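Local coordinates for protein peroxisomal catalase A (Saccharomyces cerevisiae, PDB 1A4E) that breaks down hydrogen peroxide to water and oxygen as a haem-containing peroxisomal homotetramer, probably protecting the cell from peroxide made by peroxisomal oxidases, at residues A363-P375 / F382-Y395. Residues are numbered along the deposited sequence; the frame is centred on the assembly and turned at random.
Sequences ASKFFNPAIRDGP and FGSEPTYLANDKSY
Phe382 pushes its ring in among Phe366, Phe367 and Arg372, and buries more surface here than any other residue. The edge of Phe367 points at the face of Phe382, a T-shaped pair with planes 88° apart. Phe382 CZ sits 3.6 Å from Phe366 CE2, over one face of the Phe366 ring. Arg372 CD meets the rim of the same Phe382 ring, 3.6 Å from CD2. The Arg372 chain bends at chi2 (-66°) and chi3 (-83°), which turns its guanidinium to the backbone at 385-386. Arg372 NH1 and Arg372 NH2 both bond Glu385 O, at 3.0 and 2.9 Å. They reach it from the same face of its carbonyl plane, NH1 from well above and NH2 less tilted, and the oxygen lies near the guanidinium plane. Arg372 NH1 also bonds Pro369 O, at 3.0 Å, and Pro386 O weakly. Phe382 CB and Thr387 CG2 lie over opposite guanidinium faces. Both segments belong to the wrapping region of the catalase fold, between barrel and C-terminal helices, which packs here against two other subunits. A leucine in place of Arg372 would probably leave Glu385 O without its paired donors and the turn at 382-385 less firmly tied to 363-375. Pro369 CG lies 3.5 Å from Tyr395 CE1. Glu385 OE2 makes salt bridges with Lys393 and Arg6 of a second subunit, while Thr387 O bonds His147 of a third.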
ATOM      1  N   ALA B 363     -15.471 -13.941 -20.293  1.00 32.38           N
ATOM      2  CA  ALA B 363     -16.604 -14.666 -20.839  1.00 30.30           C
ATOM      3  C   ALA B 363     -17.839 -14.656 -19.936  1.00 29.75           C
ATOM      4  O   ALA B 363     -18.890 -15.183 -20.298  1.00 31.56           O
ATOM      5  CB  ALA B 363     -16.183 -16.099 -21.107  1.00 27.39           C
ATOM      6  N   SER B 364     -17.734 -14.034 -18.758  1.00 29.91           N
ATOM      7  CA  SER B 364     -18.835 -13.913 -17.810  1.00 30.12           C
ATOM      8  C   SER B 364     -18.494 -12.738 -16.911  1.00 32.35           C
ATOM      9  O   SER B 364     -17.961 -12.895 -15.809  1.00 33.11           O
ATOM     10  CB  SER B 364     -18.964 -15.181 -16.975  1.00 30.16           C
ATOM     11  OG  SER B 364     -19.945 -15.102 -15.947  1.00 29.63           O
ATOM     12  N   LYS B 365     -18.821 -11.540 -17.408  1.00 33.44           N
ATOM     13  CA  LYS B 365     -18.495 -10.290 -16.734  1.00 34.98           C
ATOM     14  C   LYS B 365     -18.924 -10.117 -15.289  1.00 33.27           C
ATOM     15  O   LYS B 365     -20.000 -10.527 -14.857  1.00 33.97           O
ATOM     16  CB  LYS B 365     -19.061  -9.135 -17.520  1.00 39.39           C
ATOM     17  CG  LYS B 365     -18.144  -8.617 -18.609  1.00 49.65           C
ATOM     18  CD  LYS B 365     -18.975  -7.565 -19.327  1.00 62.64           C
ATOM     19  CE  LYS B 365     -18.136  -6.525 -20.058  1.00 68.05           C
ATOM     20  NZ  LYS B 365     -19.010  -5.609 -20.773  1.00 72.90           N
ATOM     21  N   PHE B 366     -17.988  -9.535 -14.537  1.00 30.82           N
ATOM     22  CA  PHE B 366     -18.223  -9.191 -13.149  1.00 29.15           C
ATOM     23  C   PHE B 366     -19.299  -8.113 -13.042  1.00 29.17           C
ATOM     24  O   PHE B 366     -19.202  -7.046 -13.643  1.00 30.55           O
ATOM     25  CB  PHE B 366     -16.887  -8.728 -12.550  1.00 25.94           C
ATOM     26  CG  PHE B 366     -16.957  -7.822 -11.326  1.00 24.89           C
ATOM     27  CD1 PHE B 366     -17.651  -8.207 -10.171  1.00 23.65           C
ATOM     28  CD2 PHE B 366     -16.325  -6.574 -11.382  1.00 27.43           C
ATOM     29  CE1 PHE B 366     -17.710  -7.341  -9.079  1.00 23.00           C
ATOM     30  CE2 PHE B 366     -16.388  -5.715 -10.285  1.00 26.14           C
ATOM     31  CZ  PHE B 366     -17.082  -6.099  -9.136  1.00 25.63           C
ATOM     32  N   PHE B 367     -20.350  -8.417 -12.292  1.00 26.78           N
ATOM     33  CA  PHE B 367     -21.380  -7.449 -12.007  1.00 25.43           C
ATOM     34  C   PHE B 367     -21.926  -7.748 -10.631  1.00 26.05           C
ATOM     35  O   PHE B 367     -22.520  -8.788 -10.382  1.00 28.73           O
ATOM     36  CB  PHE B 367     -22.532  -7.505 -13.021  1.00 23.08           C
ATOM     37  CG  PHE B 367     -23.694  -6.592 -12.629  1.00 27.49           C
ATOM     38  CD1 PHE B 367     -23.470  -5.231 -12.339  1.00 29.12           C
ATOM     39  CD2 PHE B 367     -24.982  -7.125 -12.504  1.00 31.34           C
ATOM     40  CE1 PHE B 367     -24.526  -4.419 -11.917  1.00 28.61           C
ATOM     41  CE2 PHE B 367     -26.039  -6.306 -12.083  1.00 32.59           C
ATOM     42  CZ  PHE B 367     -25.810  -4.957 -11.790  1.00 32.56           C
ATOM     43  N   ASN B 368     -21.712  -6.810  -9.725  1.00 26.21           N
ATOM     44  CA  ASN B 368     -22.255  -6.939  -8.398  1.00 27.81           C
ATOM     45  C   ASN B 368     -22.431  -5.525  -7.862  1.00 28.99           C
ATOM     46  O   ASN B 368     -21.452  -4.787  -7.731  1.00 31.43           O
ATOM     47  CB  ASN B 368     -21.303  -7.737  -7.512  1.00 26.97           C
ATOM     48  CG  ASN B 368     -21.970  -8.140  -6.209  1.00 29.30           C
ATOM     49  OD1 ASN B 368     -22.556  -7.320  -5.502  1.00 27.48           O
ATOM     50  ND2 ASN B 368     -21.901  -9.423  -5.871  1.00 29.53           N
ATOM     51  N   PRO B 369     -23.660  -5.114  -7.523  1.00 29.43           N
ATOM     52  CA  PRO B 369     -23.997  -3.771  -7.045  1.00 27.78           C
ATOM     53  C   PRO B 369     -23.250  -3.322  -5.801  1.00 25.47           C
ATOM     54  O   PRO B 369     -22.957  -2.141  -5.649  1.00 26.81           O
ATOM     55  CB  PRO B 369     -25.490  -3.806  -6.812  1.00 26.26           C
ATOM     56  CG  PRO B 369     -25.922  -4.879  -7.769  1.00 29.86           C
ATOM     57  CD  PRO B 369     -24.862  -5.939  -7.586  1.00 28.63           C
ATOM     58  N   ALA B 370     -22.926  -4.271  -4.921  1.00 25.64           N
ATOM     59  CA  ALA B 370     -22.294  -3.962  -3.656  1.00 24.92           C
ATOM     60  C   ALA B 370     -20.782  -4.131  -3.603  1.00 26.74           C
ATOM     61  O   ALA B 370     -20.181  -3.843  -2.565  1.00 29.15           O
ATOM     62  CB  ALA B 370     -22.933  -4.828  -2.587  1.00 21.51           C
ATOM     63  N   ILE B 371     -20.133  -4.622  -4.669  1.00 25.77           N
ATOM     64  CA  ILE B 371     -18.672  -4.700  -4.702  1.00 26.96           C
ATOM     65  C   ILE B 371     -18.241  -3.479  -5.515  1.00 27.68           C
ATOM     66  O   ILE B 371     -18.231  -3.478  -6.748  1.00 30.31           O
ATOM     67  CB  ILE B 371     -18.240  -6.048  -5.358  1.00 26.32           C
ATOM     68  CG1 ILE B 371     -18.692  -7.211  -4.468  1.00 24.74           C
ATOM     69  CG2 ILE B 371     -16.723  -6.087  -5.550  1.00 23.49           C
ATOM     70  CD1 ILE B 371     -18.373  -8.618  -5.019  1.00 23.74           C
ATOM     71  N   ARG B 372     -17.955  -2.393  -4.781  1.00 26.22           N
ATOM     72  CA  ARG B 372     -17.643  -1.093  -5.368  1.00 25.51           C
ATOM     73  C   ARG B 372     -16.423  -0.414  -4.760  1.00 25.77           C
ATOM     74  O   ARG B 372     -15.900  -0.817  -3.718  1.00 26.78           O
ATOM     75  CB  ARG B 372     -18.815  -0.115  -5.201  1.00 21.48           C
ATOM     76  CG  ARG B 372     -20.181  -0.607  -5.636  1.00 23.21           C
ATOM     77  CD  ARG B 372     -20.275  -0.838  -7.134  1.00 19.48           C
ATOM     78  NE  ARG B 372     -20.554   0.385  -7.869  1.00 24.81           N
ATOM     79  CZ  ARG B 372     -21.805   0.826  -8.069  1.00 24.61           C
ATOM     80  NH1 ARG B 372     -22.872   0.179  -7.598  1.00 21.85           N
ATOM     81  NH2 ARG B 372     -22.002   1.910  -8.814  1.00 22.84           N
ATOM     82  N   ASP B 373     -15.991   0.647  -5.456  1.00 24.71           N
ATOM     83  CA  ASP B 373     -14.912   1.542  -5.051  1.00 23.61           C
ATOM     84  C   ASP B 373     -13.556   0.869  -4.868  1.00 23.56           C
ATOM     85  O   ASP B 373     -13.244  -0.071  -5.601  1.00 25.94           O
ATOM     86  CB  ASP B 373     -15.348   2.272  -3.755  1.00 23.51           C
ATOM     87  CG  ASP B 373     -16.650   3.075  -3.804  1.00 23.52           C
ATOM     88  OD1 ASP B 373     -17.244   3.246  -4.869  1.00 22.72           O
ATOM     89  OD2 ASP B 373     -17.080   3.537  -2.755  1.00 27.21           O
ATOM     90  N   GLY B 374     -12.711   1.300  -3.927  1.00 21.76           N
ATOM     91  CA  GLY B 374     -11.403   0.705  -3.748  1.00 19.81           C
ATOM     92  C   GLY B 374     -10.399   1.382  -4.666  1.00 21.90           C
ATOM     93  O   GLY B 374     -10.772   1.882  -5.731  1.00 22.12           O
ATOM     94  N   PRO B 375      -9.112   1.433  -4.309  1.00 22.28           N
ATOM     95  CA  PRO B 375      -8.068   2.000  -5.155  1.00 24.15           C
ATOM     96  C   PRO B 375      -7.949   1.337  -6.518  1.00 25.54           C
ATOM     97  O   PRO B 375      -8.143   0.128  -6.649  1.00 26.02           O
ATOM     98  CB  PRO B 375      -6.812   1.883  -4.313  1.00 24.72           C
ATOM     99  CG  PRO B 375      -7.112   0.764  -3.340  1.00 23.31           C
ATOM    100  CD  PRO B 375      -8.583   0.981  -3.027  1.00 22.45           C
ATOM    101  N   PHE B 382     -19.257   0.605 -12.277  1.00 28.97           N
ATOM    102  CA  PHE B 382     -20.660   0.432 -12.662  1.00 27.26           C
ATOM    103  C   PHE B 382     -21.470   1.714 -12.784  1.00 28.65           C
ATOM    104  O   PHE B 382     -22.700   1.686 -12.784  1.00 31.29           O
ATOM    105  CB  PHE B 382     -21.381  -0.520 -11.678  1.00 26.02           C
ATOM    106  CG  PHE B 382     -20.749  -1.899 -11.616  1.00 22.45           C
ATOM    107  CD1 PHE B 382     -20.444  -2.591 -12.797  1.00 22.22           C
ATOM    108  CD2 PHE B 382     -20.440  -2.453 -10.373  1.00 21.34           C
ATOM    109  CE1 PHE B 382     -19.823  -3.835 -12.730  1.00 20.38           C
ATOM    110  CE2 PHE B 382     -19.820  -3.700 -10.317  1.00 19.17           C
ATOM    111  CZ  PHE B 382     -19.512  -4.386 -11.490  1.00 19.06           C
ATOM    112  N   GLY B 383     -20.789   2.861 -12.920  1.00 28.84           N
ATOM    113  CA  GLY B 383     -21.433   4.153 -13.090  1.00 28.53           C
ATOM    114  C   GLY B 383     -22.364   4.508 -11.940  1.00 30.95           C
ATOM    115  O   GLY B 383     -22.061   4.320 -10.758  1.00 30.58           O
ATOM    116  N   SER B 384     -23.544   4.978 -12.337  1.00 29.28           N
ATOM    117  CA  SER B 384     -24.550   5.385 -11.372  1.00 31.02           C
ATOM    118  C   SER B 384     -25.414   4.271 -10.801  1.00 29.43           C
ATOM    119  O   SER B 384     -26.358   4.564 -10.062  1.00 30.07           O
ATOM    120  CB  SER B 384     -25.429   6.452 -12.019  1.00 31.35           C
ATOM    121  OG  SER B 384     -26.007   5.980 -13.228  1.00 38.38           O
ATOM    122  N   GLU B 385     -25.104   2.998 -11.116  1.00 28.73           N
ATOM    123  CA  GLU B 385     -25.797   1.832 -10.561  1.00 29.33           C
ATOM    124  C   GLU B 385     -25.892   1.904  -9.048  1.00 30.89           C
ATOM    125  O   GLU B 385     -24.889   2.221  -8.404  1.00 32.52           O
ATOM    126  CB  GLU B 385     -25.084   0.521 -10.844  1.00 30.78           C
ATOM    127  CG  GLU B 385     -25.363  -0.117 -12.180  1.00 31.62           C
ATOM    128  CD  GLU B 385     -26.774  -0.648 -12.360  1.00 35.99           C
ATOM    129  OE1 GLU B 385     -27.287  -1.327 -11.470  1.00 30.28           O
ATOM    130  OE2 GLU B 385     -27.349  -0.383 -13.414  1.00 36.60           O
ATOM    131  N   PRO B 386     -27.059   1.660  -8.435  1.00 30.27           N
ATOM    132  CA  PRO B 386     -27.209   1.540  -6.988  1.00 27.72           C
ATOM    133  C   PRO B 386     -26.191   0.625  -6.314  1.00 27.80           C
ATOM    134  O   PRO B 386     -25.759  -0.407  -6.829  1.00 26.39           O
ATOM    135  CB  PRO B 386     -28.640   1.082  -6.828  1.00 26.48           C
ATOM    136  CG  PRO B 386     -29.319   1.850  -7.930  1.00 26.26           C
ATOM    137  CD  PRO B 386     -28.363   1.648  -9.094  1.00 26.02           C
ATOM    138  N   THR B 387     -25.778   1.044  -5.128  1.00 26.49           N
ATOM    139  CA  THR B 387     -24.813   0.289  -4.348  1.00 27.34           C
ATOM    140  C   THR B 387     -25.455  -0.792  -3.477  1.00 27.32           C
ATOM    141  O   THR B 387     -24.898  -1.253  -2.482  1.00 27.83           O
ATOM    142  CB  THR B 387     -24.028   1.297  -3.509  1.00 26.26           C
ATOM    143  OG1 THR B 387     -25.014   2.107  -2.877  1.00 27.45           O
ATOM    144  CG2 THR B 387     -23.033   2.110  -4.319  1.00 24.85           C
ATOM    145  N   TYR B 388     -26.656  -1.203  -3.869  1.00 25.94           N
ATOM    146  CA  TYR B 388     -27.429  -2.216  -3.179  1.00 28.40           C
ATOM    147  C   TYR B 388     -28.462  -2.728  -4.180  1.00 30.54           C
ATOM    148  O   TYR B 388     -28.529  -2.265  -5.328  1.00 31.32           O
ATOM    149  CB  TYR B 388     -28.116  -1.594  -1.940  1.00 26.82           C
ATOM    150  CG  TYR B 388     -29.287  -0.660  -2.250  1.00 26.27           C
ATOM    151  CD1 TYR B 388     -29.087   0.532  -2.950  1.00 24.14           C
ATOM    152  CD2 TYR B 388     -30.576  -1.020  -1.842  1.00 26.05           C
ATOM    153  CE1 TYR B 388     -30.167   1.353  -3.246  1.00 24.72           C
ATOM    154  CE2 TYR B 388     -31.662  -0.202  -2.136  1.00 23.67           C
ATOM    155  CZ  TYR B 388     -31.444   0.978  -2.839  1.00 28.44           C
ATOM    156  OH  TYR B 388     -32.511   1.790  -3.153  1.00 29.54           O
ATOM    157  N   LEU B 389     -29.303  -3.672  -3.747  1.00 32.87           N
ATOM    158  CA  LEU B 389     -30.337  -4.209  -4.612  1.00 34.57           C
ATOM    159  C   LEU B 389     -31.598  -3.353  -4.530  1.00 36.33           C
ATOM    160  O   LEU B 389     -32.531  -3.604  -3.761  1.00 36.94           O
ATOM    161  CB  LEU B 389     -30.619  -5.660  -4.208  1.00 32.94           C
ATOM    162  CG  LEU B 389     -29.418  -6.609  -4.171  1.00 35.64           C
ATOM    163  CD1 LEU B 389     -29.895  -7.956  -3.683  1.00 37.18           C
ATOM    164  CD2 LEU B 389     -28.768  -6.725  -5.544  1.00 31.33           C
ATOM    165  N   ALA B 390     -31.580  -2.288  -5.351  1.00 37.04           N
ATOM    166  CA  ALA B 390     -32.683  -1.341  -5.431  1.00 37.75           C
ATOM    167  C   ALA B 390     -33.911  -1.987  -6.050  1.00 38.52           C
ATOM    168  O   ALA B 390     -33.803  -2.712  -7.043  1.00 40.10           O
ATOM    169  CB  ALA B 390     -32.280  -0.146  -6.278  1.00 34.84           C
ATOM    170  N   ASN B 391     -35.078  -1.754  -5.439  1.00 38.41           N
ATOM    171  CA  ASN B 391     -36.315  -2.362  -5.912  1.00 39.56           C
ATOM    172  C   ASN B 391     -36.884  -1.825  -7.216  1.00 40.38           C
ATOM    173  O   ASN B 391     -37.712  -2.493  -7.836  1.00 42.06           O
ATOM    174  CB  ASN B 391     -37.357  -2.263  -4.801  1.00 39.16           C
ATOM    175  CG  ASN B 391     -37.054  -3.297  -3.721  1.00 42.31           C
ATOM    176  OD1 ASN B 391     -37.040  -4.502  -3.982  1.00 43.86           O
ATOM    177  ND2 ASN B 391     -36.771  -2.891  -2.485  1.00 37.13           N
ATOM    178  N   ASP B 392     -36.436  -0.645  -7.670  1.00 40.07           N
ATOM    179  CA  ASP B 392     -36.841  -0.118  -8.969  1.00 41.27           C
ATOM    180  C   ASP B 392     -35.910  -0.574 -10.095  1.00 41.52           C
ATOM    181  O   ASP B 392     -36.138  -0.290 -11.270  1.00 43.27           O
ATOM    182  CB  ASP B 392     -36.882   1.414  -8.909  1.00 44.23           C
ATOM    183  CG  ASP B 392     -35.551   2.145  -8.780  1.00 47.93           C
ATOM    184  OD1 ASP B 392     -34.691   1.732  -8.002  1.00 53.91           O
ATOM    185  OD2 ASP B 392     -35.381   3.148  -9.469  1.00 51.69           O
ATOM    186  N   LYS B 393     -34.830  -1.272  -9.729  1.00 42.41           N
ATOM    187  CA  LYS B 393     -33.880  -1.844 -10.672  1.00 41.94           C
ATOM    188  C   LYS B 393     -34.079  -3.354 -10.750  1.00 40.76           C
ATOM    189  O   LYS B 393     -34.717  -3.963  -9.890  1.00 39.43           O
ATOM    190  CB  LYS B 393     -32.451  -1.532 -10.218  1.00 44.02           C
ATOM    191  CG  LYS B 393     -32.128  -0.038 -10.157  1.00 45.82           C
ATOM    192  CD  LYS B 393     -31.934   0.569 -11.539  1.00 48.92           C
ATOM    193  CE  LYS B 393     -30.551   0.212 -12.061  1.00 52.07           C
ATOM    194  NZ  LYS B 393     -30.377   0.624 -13.440  1.00 53.53           N
ATOM    195  N   SER B 394     -33.528  -3.979 -11.794  1.00 41.58           N
ATOM    196  CA  SER B 394     -33.665  -5.416 -12.000  1.00 42.94           C
ATOM    197  C   SER B 394     -32.354  -6.175 -11.802  1.00 41.07           C
ATOM    198  O   SER B 394     -31.293  -5.671 -12.160  1.00 39.86           O
ATOM    199  CB  SER B 394     -34.186  -5.655 -13.402  1.00 45.32           C
ATOM    200  OG  SER B 394     -34.514  -7.024 -13.554  1.00 54.27           O
ATOM    201  N   TYR B 395     -32.385  -7.374 -11.199  1.00 40.22           N
ATOM    202  CA  TYR B 395     -31.187  -8.188 -10.957  1.00 39.26           C
ATOM    203  C   TYR B 395     -31.481  -9.654 -11.242  1.00 40.93           C
ATOM    204  O   TYR B 395     -32.481 -10.199 -10.769  1.00 42.39           O
ATOM    205  CB  TYR B 395     -30.706  -8.079  -9.498  1.00 33.49           C
ATOM    206  CG  TYR B 395     -30.472  -6.638  -9.069  1.00 34.57           C
ATOM    207  CD1 TYR B 395     -29.302  -5.965  -9.443  1.00 32.31           C
ATOM    208  CD2 TYR B 395     -31.468  -5.969  -8.356  1.00 31.69           C
ATOM    209  CE1 TYR B 395     -29.137  -4.620  -9.105  1.00 31.63           C
ATOM    210  CE2 TYR B 395     -31.302  -4.627  -8.019  1.00 33.29           C
ATOM    211  CZ  TYR B 395     -30.137  -3.961  -8.394  1.00 33.54           C
ATOM    212  OH  TYR B 395     -29.978  -2.633  -8.053  1.00 32.78           O
TER